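Probable outer membrane protein (Pseudomonas aeruginosa, PDB 3DWO) is an outer membrane beta-barrel of the FadL family that probably carries hydrophobic compounds, such as long-chain fatty acids, through its wall. Local coordinates at residues 329-334 with 368-373; 410-415 with 423-428; 110-115 with 148-153; 38-43 with 101-106. One frame throughout, in Å; residues are numbered along the deposited sequence.

Contact 1: residues 329-334 with 368-373; sequences IPYTYR and TRDPRI. With C8E ((hydroxyethyloxy)tri(ethyloxy)octane), chain D; C8E ((hydroxyethyloxy)tri(ethyloxy)octane), chain E.
Y331 and D370 meet at about a right angle, with ring and carboxylate planes 77° apart. The phenol lies at the meeting point of an acid and a base. Its OH donates to D370 OD2 over 2.6 Å, on the syn side of the carboxylate. The same oxygen accepts from R372 NH1 at 3.0 Å. That bond lies close to the guanidinium plane but is bent, with 139° at the hydrogen. R372 also crosses the ring nearly at right angles, and its NH1 forms a salt bridge to D370 OD2. The three polar ends thus close a triangle, which probably keeps the carboxylate ionised. R372 NH2 goes elsewhere, to Q175.

At the other end of Y331, T368 OG1 donates to the backbone O of Y331 (2.7 Å), from above the carbonyl plane. I329 reaches CD1 tip to tip toward R372 NH1.

One face of the Y331 ring carries the octyl tail of a detergent, C8E of chain D, with its C3 3.4 Å from Y331 CE1. C1 and C3 lie by Y333 OH, and C3 and C4 by I373 CG1. The tail probably occupies a pocket within the barrel lined by both ring and polar atoms, consistent with a site for apolar substrates.

Y333 packs edge-to-face with W311 and F314. I329 pairs with L317 in the two-stranded sheet of strands 316-321 and 324-330. Residues 368-373 belong to the loop between strands 351-360 and 378-388. P371 from this loop touches L411 of strand 395-411.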
# COMPACT_ATOMS: atom_id res chain seq x y z
N ILE A 329 18.38 0.27 -0.67
CA ILE A 329 17.84 1.48 -1.27
C ILE A 329 17.13 2.35 -0.22
O ILE A 329 16.13 1.94 0.37
CB ILE A 329 16.84 1.12 -2.40
CG1 ILE A 329 17.54 0.22 -3.42
CG2 ILE A 329 16.32 2.39 -3.08
CD1 ILE A 329 16.62 -0.33 -4.49
N PRO A 330 17.66 3.55 0.03
CA PRO A 330 17.03 4.43 1.02
C PRO A 330 15.73 5.04 0.51
O PRO A 330 15.61 5.39 -0.65
CB PRO A 330 18.09 5.49 1.27
CG PRO A 330 19.38 4.80 0.91
CD PRO A 330 18.99 4.06 -0.34
N TYR A 331 14.74 5.15 1.39
CA TYR A 331 13.47 5.73 1.03
C TYR A 331 13.07 6.79 2.04
O TYR A 331 12.40 7.76 1.69
CB TYR A 331 12.40 4.64 0.92
CG TYR A 331 12.45 3.91 -0.40
CD1 TYR A 331 12.21 4.58 -1.60
CD2 TYR A 331 12.74 2.55 -0.46
CE1 TYR A 331 12.27 3.92 -2.83
CE2 TYR A 331 12.81 1.87 -1.69
CZ TYR A 331 12.57 2.56 -2.87
OH TYR A 331 12.61 1.90 -4.08
N THR A 332 13.51 6.61 3.28
CA THR A 332 13.25 7.55 4.37
C THR A 332 11.86 8.20 4.35
O THR A 332 11.75 9.42 4.32
CB THR A 332 14.31 8.67 4.40
OG1 THR A 332 14.40 9.27 3.10
CG2 THR A 332 15.68 8.10 4.77
N TYR A 333 10.82 7.37 4.37
CA TYR A 333 9.45 7.87 4.39
C TYR A 333 9.21 8.73 5.62
O TYR A 333 9.87 8.55 6.64
CB TYR A 333 8.47 6.69 4.43
CG TYR A 333 8.10 6.11 3.08
CD1 TYR A 333 8.93 6.26 1.97
CD2 TYR A 333 6.92 5.39 2.93
CE1 TYR A 333 8.59 5.71 0.73
CE2 TYR A 333 6.57 4.84 1.71
CZ TYR A 333 7.40 5.00 0.61
OH TYR A 333 7.01 4.47 -0.60
N ARG A 334 8.27 9.66 5.52
CA ARG A 334 7.93 10.54 6.63
C ARG A 334 6.61 10.10 7.25
O ARG A 334 5.76 9.50 6.58
CB ARG A 334 7.78 11.99 6.13
CG ARG A 334 6.71 12.17 5.07
CD ARG A 334 6.34 13.63 4.77
NE ARG A 334 5.24 13.71 3.80
CZ ARG A 334 4.64 14.84 3.42
NH1 ARG A 334 5.03 16.01 3.93
NH2 ARG A 334 3.65 14.80 2.54
N THR A 368 13.79 10.86 -2.58
CA THR A 368 13.77 9.41 -2.78
C THR A 368 12.63 8.80 -3.60
O THR A 368 12.69 7.62 -3.97
CB THR A 368 13.78 8.68 -1.42
OG1 THR A 368 12.57 8.98 -0.72
CG2 THR A 368 14.97 9.13 -0.58
N ARG A 369 11.59 9.57 -3.90
CA ARG A 369 10.48 9.00 -4.65
C ARG A 369 10.95 8.44 -5.99
O ARG A 369 11.74 9.06 -6.70
CB ARG A 369 9.39 10.04 -4.88
CG ARG A 369 8.10 9.47 -5.49
CD ARG A 369 6.98 10.48 -5.33
NE ARG A 369 7.51 11.81 -5.54
CZ ARG A 369 7.44 12.80 -4.67
NH1 ARG A 369 6.83 12.64 -3.50
NH2 ARG A 369 8.00 13.96 -4.96
N ASP A 370 10.45 7.25 -6.33
CA ASP A 370 10.81 6.61 -7.59
C ASP A 370 9.57 6.09 -8.30
O ASP A 370 8.46 6.26 -7.81
CB ASP A 370 11.83 5.49 -7.33
CG ASP A 370 11.26 4.37 -6.48
OD1 ASP A 370 10.03 4.38 -6.25
OD2 ASP A 370 12.04 3.49 -6.07
N PRO A 371 9.74 5.44 -9.46
CA PRO A 371 8.60 4.91 -10.23
C PRO A 371 7.77 3.79 -9.60
O PRO A 371 6.64 3.56 -10.02
CB PRO A 371 9.25 4.46 -11.54
CG PRO A 371 10.47 5.37 -11.64
CD PRO A 371 10.98 5.32 -10.24
N ARG A 372 8.33 3.09 -8.61
CA ARG A 372 7.60 2.00 -7.95
C ARG A 372 6.33 2.51 -7.26
O ARG A 372 5.25 1.96 -7.45
CB ARG A 372 8.47 1.30 -6.91
CG ARG A 372 9.75 0.72 -7.45
CD ARG A 372 10.35 -0.32 -6.51
NE ARG A 372 11.36 -1.09 -7.23
CZ ARG A 372 12.66 -0.88 -7.17
NH1 ARG A 372 13.16 0.09 -6.40
NH2 ARG A 372 13.47 -1.61 -7.92
N ILE A 373 6.50 3.55 -6.45
CA ILE A 373 5.40 4.16 -5.69
C ILE A 373 5.53 5.68 -5.88
O ILE A 373 6.01 6.38 -4.99
CB ILE A 373 5.52 3.87 -4.18
CG1 ILE A 373 5.77 2.37 -3.93
CG2 ILE A 373 4.26 4.32 -3.47
CD1 ILE A 373 4.59 1.48 -4.27
C1 C8E D . 8.65 5.61 -3.10
C2 C8E D . 8.92 4.23 -3.50
C3 C8E D . 8.96 3.26 -2.42
C4 C8E D . 9.13 1.95 -3.03
C5 C8E D . 8.68 0.91 -2.08
C6 C8E D . 8.41 -0.33 -2.78
C7 C8E D . 8.53 -1.27 -1.68
C8 C8E D . 7.49 -2.32 -1.82
O9 C8E D . 7.67 -3.72 -1.76
C10 C8E D . 8.52 -4.34 -2.71
C11 C8E D . 8.51 -5.80 -2.38
O12 C8E D . 9.64 -6.14 -1.57
C13 C8E D . 10.63 -7.01 -2.19
C14 C8E D . 11.81 -6.55 -3.11
O15 C8E D . 13.24 -6.83 -3.07
C16 C8E D . 13.96 -5.86 -2.30
C17 C8E D . 14.48 -4.65 -3.11
O18 C8E D . 14.59 -4.65 -4.55
C19 C8E D . 15.87 -5.11 -5.04
C20 C8E D . 16.80 -4.25 -5.98
O21 C8E D . 16.70 -4.43 -7.40
C1 C8E E . -3.18 -6.37 -5.87
C2 C8E E . -2.81 -4.96 -5.87
C3 C8E E . -3.09 -4.27 -4.61
C4 C8E E . -4.36 -3.59 -4.76
C5 C8E E . -4.23 -2.22 -4.22
C6 C8E E . -5.54 -1.68 -3.93
C7 C8E E . -5.19 -0.30 -3.67
C8 C8E E . -6.17 0.56 -4.35
O9 C8E E . -6.48 1.90 -4.05
C10 C8E E . -6.99 2.24 -2.77
C11 C8E E . -7.18 3.72 -2.83
O12 C8E E . -5.95 4.39 -3.16
C13 C8E E . -6.10 5.78 -3.58
C14 C8E E . -5.18 6.54 -4.59
O15 C8E E . -4.72 6.19 -5.92
C16 C8E E . -3.47 5.46 -5.86
C17 C8E E . -2.21 6.34 -5.92
O18 C8E E . -1.35 6.42 -7.07
C19 C8E E . -0.29 5.43 -7.04
C20 C8E E . 1.23 5.79 -6.90
O21 C8E E . 1.88 5.58 -5.64

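Contact 2: residues 410-415 with 423-428; sequences PLKTVN and RLDGRA
The backbone O of T413 is gripped by one hydrogen bond and one CA-H...O contact. L424 N donates to it over 2.7 Å, in the carbonyl plane. R423 CA approaches the same oxygen at 3.0 Å. Nearer the strand, L411 and G426 exchange two bonds. G426 N donates to L411 O at 3.1 Å, nearly straight and in the carbonyl plane. In return L411 N donates to G426 O at 2.7 Å, but from above that carbonyl's plane. L411 and G426 are therefore an antiparallel hydrogen-bonded pair, and P410 with R427 is the non-hydrogen-bonded pair beside it. Past L411 the strand pairing loosens.

K412 and D425 lie side by side and point the same way. The lysine chain bends at chi2 (-75°), which turns its end back across the pair. NZ then meets D425 OD2 at 3.1 Å in a salt bridge, from above the carboxylate plane. T413 and L424 run alongside each other in the same manner, with L424 CD1 3.5 Å from T413 OG1. That hydroxyl has its hydrogen bond with R369 O. P410 CA sits over one face of the R427 guanidinium, toward its rim. R427 NH1 forms a salt bridge with E408. L411 CD1 touches A428 CB, 4.0 Å away.

This is the turn end of the beta hairpin made by strands 395-411 and 423-441. Strand 44-63 flanks it, and its Y58 touches both L411 and L424. The loop holding R369 and P371 packs against T413 and L424.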
# COMPACT_ATOMS: atom_id res chain seq x y z
N PRO A 410 7.12 15.31 -8.60
CA PRO A 410 8.38 15.20 -9.34
C PRO A 410 9.13 13.92 -8.98
O PRO A 410 8.98 13.37 -7.89
CB PRO A 410 9.15 16.44 -8.90
CG PRO A 410 8.73 16.56 -7.45
CD PRO A 410 7.23 16.31 -7.52
N LEU A 411 9.93 13.43 -9.93
CA LEU A 411 10.76 12.26 -9.74
C LEU A 411 12.16 12.75 -10.10
O LEU A 411 12.41 13.12 -11.24
CB LEU A 411 10.34 11.12 -10.66
CG LEU A 411 9.33 10.12 -10.09
CD1 LEU A 411 8.11 10.85 -9.59
CD2 LEU A 411 8.93 9.12 -11.16
N LYS A 412 13.05 12.75 -9.12
CA LYS A 412 14.42 13.21 -9.31
C LYS A 412 15.35 12.09 -8.87
O LYS A 412 16.48 12.34 -8.45
CB LYS A 412 14.68 14.44 -8.44
CG LYS A 412 13.75 15.61 -8.70
CD LYS A 412 14.10 16.33 -10.00
CE LYS A 412 13.35 17.66 -10.10
NZ LYS A 412 13.76 18.44 -11.30
N THR A 413 14.86 10.86 -8.98
CA THR A 413 15.59 9.67 -8.58
C THR A 413 17.01 9.52 -9.12
O THR A 413 17.25 9.67 -10.32
CB THR A 413 14.80 8.41 -8.96
OG1 THR A 413 13.39 8.69 -8.88
CG2 THR A 413 15.13 7.26 -8.02
N VAL A 414 17.94 9.22 -8.22
CA VAL A 414 19.33 9.00 -8.58
C VAL A 414 19.67 7.59 -8.11
O VAL A 414 19.36 7.22 -6.98
CB VAL A 414 20.25 10.04 -7.88
CG1 VAL A 414 21.71 9.69 -8.10
CG2 VAL A 414 19.97 11.44 -8.41
N ASN A 415 20.29 6.79 -8.97
CA ASN A 415 20.67 5.43 -8.59
C ASN A 415 22.08 5.41 -8.00
O ASN A 415 22.98 6.07 -8.52
CB ASN A 415 20.65 4.48 -9.81
CG ASN A 415 19.35 3.68 -9.90
OD1 ASN A 415 18.65 3.49 -8.90
ND2 ASN A 415 19.05 3.18 -11.11
N ARG A 423 19.86 8.57 -13.46
CA ARG A 423 18.95 9.45 -12.74
C ARG A 423 17.73 9.83 -13.57
O ARG A 423 17.78 9.85 -14.80
CB ARG A 423 19.67 10.73 -12.30
CG ARG A 423 19.91 11.74 -13.39
CD ARG A 423 20.59 12.99 -12.82
NE ARG A 423 21.03 13.91 -13.87
CZ ARG A 423 20.24 14.77 -14.50
NH1 ARG A 423 18.96 14.85 -14.18
NH2 ARG A 423 20.73 15.54 -15.46
N LEU A 424 16.64 10.14 -12.88
CA LEU A 424 15.41 10.54 -13.54
C LEU A 424 15.17 12.04 -13.34
O LEU A 424 15.64 12.63 -12.37
CB LEU A 424 14.22 9.76 -12.96
CG LEU A 424 14.29 8.23 -12.97
CD1 LEU A 424 13.08 7.66 -12.24
CD2 LEU A 424 14.33 7.73 -14.41
N ASP A 425 14.44 12.64 -14.26
CA ASP A 425 14.09 14.05 -14.16
C ASP A 425 12.74 14.20 -14.84
O ASP A 425 12.67 14.43 -16.05
CB ASP A 425 15.11 14.94 -14.85
CG ASP A 425 14.79 16.42 -14.69
OD1 ASP A 425 15.42 17.25 -15.38
OD2 ASP A 425 13.90 16.74 -13.87
N GLY A 426 11.67 14.05 -14.07
CA GLY A 426 10.34 14.16 -14.62
C GLY A 426 9.28 14.18 -13.55
O GLY A 426 9.56 14.52 -12.40
N ARG A 427 8.05 13.82 -13.91
CA ARG A 427 6.96 13.81 -12.95
C ARG A 427 5.94 12.73 -13.23
O ARG A 427 5.72 12.33 -14.37
CB ARG A 427 6.28 15.18 -12.92
CG ARG A 427 6.06 15.77 -14.29
CD ARG A 427 5.80 17.27 -14.21
NE ARG A 427 6.73 17.94 -13.30
CZ ARG A 427 6.46 18.22 -12.03
NH1 ARG A 427 5.30 17.89 -11.49
NH2 ARG A 427 7.37 18.83 -11.28
N ALA A 428 5.32 12.25 -12.16
CA ALA A 428 4.33 11.20 -12.27
C ALA A 428 2.95 11.80 -12.06
O ALA A 428 2.76 12.67 -11.21
CB ALA A 428 4.59 10.12 -11.24

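Contact 3: residues 110-115 with 148-153; sequences FAFGLS and GSLSFK. With C8E ((hydroxyethyloxy)tri(ethyloxy)octane), chain H; C8E ((hydroxyethyloxy)tri(ethyloxy)octane), chain L.
Two antiparallel strands of the beta-barrel wall pair here, 110-115 with 148-153. Their axes come within 4.6 Å. The backbone bonds are the first shell. G113 and S149 exchange two short ones: S149 N to G113 O at 2.7 Å, on a carbonyl lone pair, and G113 N to S149 O at 2.8 Å, from above the plane. A111 and S151 form the next hydrogen-bonded pair. There S151 N to A111 O is 3.1 Å, while A111 N to S151 O is weak.

F110, F112, L114, L150 and F152 occupy one face, the apolar one. F152 CD2 lies over the F110 ring, offset toward its rim, and the two planes are tilted by 48°. F112 and L150 cross at about a right angle, with L150 CD1 at the edge of the F112 ring. A C8E detergent of chain H lies beside L150 and F112, consistent with a face turned to lipid.

A111, S149 and S151 occupy the other face, with small side chains. S149 OG is bonded to A30 O, and M37 touches both serines. Strand 93-105 flanks strand 110-125 through F112 and L114. On this small-residue face, S151 OG lies 3.1 Å from A111 CB.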
# COMPACT_ATOMS: atom_id res chain seq x y z
N PHE A 110 -18.97 -8.46 26.94
CA PHE A 110 -18.04 -8.94 25.92
C PHE A 110 -18.62 -9.16 24.53
O PHE A 110 -19.77 -9.59 24.38
CB PHE A 110 -17.41 -10.25 26.39
CG PHE A 110 -16.40 -10.09 27.49
CD1 PHE A 110 -15.11 -9.66 27.20
CD2 PHE A 110 -16.73 -10.40 28.80
CE1 PHE A 110 -14.16 -9.55 28.21
CE2 PHE A 110 -15.78 -10.29 29.82
CZ PHE A 110 -14.49 -9.87 29.52
N ALA A 111 -17.80 -8.86 23.53
CA ALA A 111 -18.17 -9.04 22.13
C ALA A 111 -16.97 -9.63 21.41
O ALA A 111 -15.83 -9.38 21.80
CB ALA A 111 -18.55 -7.71 21.50
N PHE A 112 -17.22 -10.41 20.36
CA PHE A 112 -16.16 -11.05 19.60
C PHE A 112 -16.16 -10.54 18.16
O PHE A 112 -17.21 -10.38 17.56
CB PHE A 112 -16.37 -12.56 19.61
CG PHE A 112 -15.32 -13.33 18.88
CD1 PHE A 112 -13.99 -13.30 19.32
CD2 PHE A 112 -15.65 -14.11 17.78
CE1 PHE A 112 -13.01 -14.05 18.67
CE2 PHE A 112 -14.67 -14.86 17.12
CZ PHE A 112 -13.35 -14.83 17.57
N GLY A 113 -14.97 -10.29 17.62
CA GLY A 113 -14.86 -9.80 16.26
C GLY A 113 -13.94 -10.61 15.36
O GLY A 113 -12.86 -11.03 15.77
N LEU A 114 -14.39 -10.82 14.13
CA LEU A 114 -13.64 -11.57 13.13
C LEU A 114 -13.63 -10.77 11.84
O LEU A 114 -14.62 -10.13 11.50
CB LEU A 114 -14.33 -12.91 12.87
CG LEU A 114 -13.61 -14.22 13.20
CD1 LEU A 114 -12.91 -14.12 14.53
CD2 LEU A 114 -14.63 -15.35 13.20
N SER A 115 -12.52 -10.80 11.11
CA SER A 115 -12.47 -10.06 9.86
C SER A 115 -11.36 -10.48 8.91
O SER A 115 -10.34 -11.04 9.31
CB SER A 115 -12.34 -8.56 10.14
OG SER A 115 -11.01 -8.21 10.47
N GLY A 148 -8.95 -11.46 14.74
CA GLY A 148 -9.78 -11.91 15.84
C GLY A 148 -9.67 -10.84 16.91
O GLY A 148 -8.56 -10.45 17.28
N SER A 149 -10.79 -10.34 17.42
CA SER A 149 -10.73 -9.31 18.44
C SER A 149 -11.77 -9.48 19.53
O SER A 149 -12.74 -10.22 19.38
CB SER A 149 -10.89 -7.92 17.81
OG SER A 149 -12.16 -7.78 17.20
N LEU A 150 -11.56 -8.76 20.62
CA LEU A 150 -12.45 -8.83 21.77
C LEU A 150 -12.67 -7.43 22.34
O LEU A 150 -11.74 -6.62 22.37
CB LEU A 150 -11.80 -9.72 22.83
CG LEU A 150 -12.70 -10.55 23.74
CD1 LEU A 150 -13.52 -11.52 22.89
CD2 LEU A 150 -11.83 -11.31 24.74
N SER A 151 -13.89 -7.15 22.77
CA SER A 151 -14.18 -5.85 23.37
C SER A 151 -14.73 -6.05 24.78
O SER A 151 -15.41 -7.03 25.06
CB SER A 151 -15.20 -5.08 22.53
OG SER A 151 -16.47 -5.68 22.60
N PHE A 152 -14.41 -5.11 25.66
CA PHE A 152 -14.88 -5.17 27.04
C PHE A 152 -15.49 -3.84 27.45
O PHE A 152 -14.82 -2.81 27.43
CB PHE A 152 -13.72 -5.53 27.98
CG PHE A 152 -14.11 -5.53 29.43
CD1 PHE A 152 -13.72 -4.49 30.27
CD2 PHE A 152 -14.87 -6.57 29.96
CE1 PHE A 152 -14.08 -4.49 31.62
CE2 PHE A 152 -15.23 -6.58 31.31
CZ PHE A 152 -14.84 -5.54 32.14
N LYS A 153 -16.77 -3.87 27.82
CA LYS A 153 -17.45 -2.66 28.25
C LYS A 153 -17.17 -2.37 29.72
O LYS A 153 -17.50 -3.17 30.60
CB LYS A 153 -18.96 -2.80 28.01
CG LYS A 153 -19.74 -1.54 28.33
CD LYS A 153 -21.00 -1.40 27.49
CE LYS A 153 -22.00 -2.50 27.78
NZ LYS A 153 -23.24 -2.33 26.96
C2 C8E H . -3.38 -9.33 22.96
C3 C8E H . -4.47 -9.16 22.00
C4 C8E H . -5.65 -9.74 22.59
C5 C8E H . -6.44 -10.40 21.53
C6 C8E H . -7.37 -11.34 22.14
C7 C8E H . -8.41 -11.34 21.12
C8 C8E H . -8.66 -12.73 20.69
O9 C8E H . -8.93 -13.17 19.38
C1 C8E L . -13.31 -13.70 8.49
C2 C8E L . -14.73 -13.43 8.60
C3 C8E L . -15.30 -12.68 7.49
C4 C8E L . -16.73 -12.55 7.74
C5 C8E L . -17.47 -13.06 6.56
C6 C8E L . -18.88 -12.76 6.68

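Contact 4: residues 38-43 with 101-106; sequences AFIDKR and FLVVPI. With C8E ((hydroxyethyloxy)tri(ethyloxy)octane), chain L.
The R43 guanidinium, the flat polar group here, meets V104 CG1 obliquely, with R43 NE 4.2 Å from that methyl. The P105 ring, puckered rather than flat, lies along the K42 backbone. Its CD is 3.6 Å from K42 O, and its CG is near K42 C. The setting is the end of a strand in the FadL-type beta-barrel. Residues 101-105 finish strand 93-105, and residues 38-43 lead into strand 44-63, its antiparallel neighbour.

No hydrogen bond joins the two segments. R43 CA makes a CA-H...O contact with V103 O at 3.3 Å, 150° at the hydrogen. The regular backbone bonding begins one residue further on, where V103 pairs with I44.

I40 and V103 carry the buried part and cross at about a right angle. The first torsion of I40 (chi1 -71°) sets CG2 anti to the backbone N. The extended chi2 (179°) carries CD1, so both methyls reach V103. M37 also touches V103. R43 runs out extended alongside V104 on the surface. K42 points away from the strand, and its NZ forms a salt bridge with D442. The closest apolar side-chain touch is I40 CG2 to V103 CG1, at 4.0 Å.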
# COMPACT_ATOMS: atom_id res chain seq x y z
N ALA A 38 -18.31 -3.03 21.63
CA ALA A 38 -19.05 -3.13 22.88
C ALA A 38 -20.41 -2.42 22.83
O ALA A 38 -21.22 -2.55 23.74
CB ALA A 38 -18.21 -2.55 24.02
N PHE A 39 -20.66 -1.69 21.75
CA PHE A 39 -21.92 -0.97 21.61
C PHE A 39 -22.77 -1.48 20.47
O PHE A 39 -23.76 -0.86 20.09
CB PHE A 39 -21.63 0.52 21.47
CG PHE A 39 -20.98 1.11 22.68
CD1 PHE A 39 -21.72 1.36 23.84
CD2 PHE A 39 -19.61 1.35 22.71
CE1 PHE A 39 -21.11 1.83 25.00
CE2 PHE A 39 -18.99 1.83 23.86
CZ PHE A 39 -19.74 2.07 25.01
N ILE A 40 -22.37 -2.62 19.91
CA ILE A 40 -23.12 -3.25 18.83
C ILE A 40 -24.01 -4.27 19.52
O ILE A 40 -23.53 -5.27 20.04
CB ILE A 40 -22.18 -3.93 17.81
CG1 ILE A 40 -21.43 -2.86 17.01
CG2 ILE A 40 -22.97 -4.85 16.89
CD1 ILE A 40 -20.45 -3.40 16.00
N ASP A 41 -25.31 -3.99 19.52
CA ASP A 41 -26.30 -4.83 20.20
C ASP A 41 -26.71 -6.16 19.58
O ASP A 41 -27.54 -6.86 20.15
CB ASP A 41 -27.55 -3.98 20.48
CG ASP A 41 -27.96 -3.13 19.29
OD1 ASP A 41 -28.75 -2.18 19.49
OD2 ASP A 41 -27.49 -3.40 18.16
N LYS A 42 -26.13 -6.53 18.45
CA LYS A 42 -26.50 -7.81 17.83
C LYS A 42 -25.46 -8.41 16.90
O LYS A 42 -24.44 -7.79 16.61
CB LYS A 42 -27.83 -7.67 17.09
CG LYS A 42 -28.07 -6.29 16.49
CD LYS A 42 -26.95 -5.85 15.57
CE LYS A 42 -27.13 -4.40 15.16
NZ LYS A 42 -28.47 -4.16 14.56
N ARG A 43 -25.74 -9.62 16.43
CA ARG A 43 -24.86 -10.34 15.52
C ARG A 43 -24.93 -9.72 14.13
O ARG A 43 -26.01 -9.53 13.59
CB ARG A 43 -25.27 -11.81 15.40
CG ARG A 43 -25.12 -12.66 16.64
CD ARG A 43 -25.46 -14.10 16.29
NE ARG A 43 -25.30 -15.02 17.41
CZ ARG A 43 -25.36 -16.35 17.28
NH1 ARG A 43 -25.57 -16.90 16.09
NH2 ARG A 43 -25.21 -17.13 18.35
N PHE A 101 -16.38 -8.76 7.69
CA PHE A 101 -16.48 -8.44 9.11
C PHE A 101 -17.60 -9.22 9.78
O PHE A 101 -18.69 -9.40 9.21
CB PHE A 101 -16.73 -6.95 9.31
CG PHE A 101 -15.62 -6.06 8.83
CD1 PHE A 101 -14.39 -6.05 9.48
CD2 PHE A 101 -15.81 -5.24 7.72
CE1 PHE A 101 -13.36 -5.22 9.03
CE2 PHE A 101 -14.79 -4.40 7.27
CZ PHE A 101 -13.56 -4.39 7.92
N LEU A 102 -17.32 -9.69 10.98
CA LEU A 102 -18.30 -10.44 11.75
C LEU A 102 -18.20 -10.00 13.20
O LEU A 102 -17.12 -10.00 13.79
CB LEU A 102 -18.05 -11.94 11.63
CG LEU A 102 -18.94 -12.82 12.50
CD1 LEU A 102 -20.40 -12.62 12.11
CD2 LEU A 102 -18.53 -14.27 12.35
N VAL A 103 -19.33 -9.61 13.78
CA VAL A 103 -19.36 -9.19 15.17
C VAL A 103 -20.40 -10.02 15.91
O VAL A 103 -21.56 -10.10 15.50
CB VAL A 103 -19.71 -7.70 15.31
CG1 VAL A 103 -19.82 -7.34 16.78
CG2 VAL A 103 -18.63 -6.86 14.64
N VAL A 104 -19.97 -10.64 17.00
CA VAL A 104 -20.84 -11.49 17.80
C VAL A 104 -20.77 -11.14 19.28
O VAL A 104 -19.81 -11.51 19.97
CB VAL A 104 -20.43 -12.98 17.65
CG1 VAL A 104 -21.36 -13.86 18.45
CG2 VAL A 104 -20.44 -13.37 16.19
N PRO A 105 -21.77 -10.41 19.79
CA PRO A 105 -21.74 -10.07 21.22
C PRO A 105 -21.84 -11.35 22.06
O PRO A 105 -22.68 -12.21 21.79
CB PRO A 105 -22.94 -9.14 21.38
CG PRO A 105 -23.87 -9.58 20.29
CD PRO A 105 -22.94 -9.82 19.13
N ILE A 106 -20.96 -11.47 23.05
CA ILE A 106 -20.93 -12.65 23.91
C ILE A 106 -21.79 -12.46 25.15
O ILE A 106 -22.77 -13.17 25.36
CB ILE A 106 -19.49 -12.96 24.37
CG1 ILE A 106 -18.57 -13.05 23.16
CG2 ILE A 106 -19.45 -14.26 25.15
CD1 ILE A 106 -17.11 -13.21 23.51
C1 C8E L . -13.31 -13.70 8.49
C2 C8E L . -14.73 -13.43 8.60
C3 C8E L . -15.30 -12.68 7.49
C4 C8E L . -16.73 -12.55 7.74
C5 C8E L . -17.47 -13.06 6.56
C6 C8E L . -18.88 -12.76 6.68

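All four contacts are partly buried, but contact 1 lies nearest the chain centre and contact 4 farthest from it. Contacts 1 and 2 sit together on one side of that centre and touch: R369 bonds to P410 and T413, and P371 packs on L424. Contacts 3 and 4 share the other side, with centres about 8 Å apart, and their strands 110-125 and 93-105 are neighbours. Contact 1 joins loop and strand end by side-chain polar bonds around a detergent. Contacts 2 and 3 are backbone-bonded strand pairs, the former with a salt bridge, the latter with an aromatic face. Contact 4 has no hydrogen bond between its segments and rests mainly on apolar packing and one CA-H...O contact.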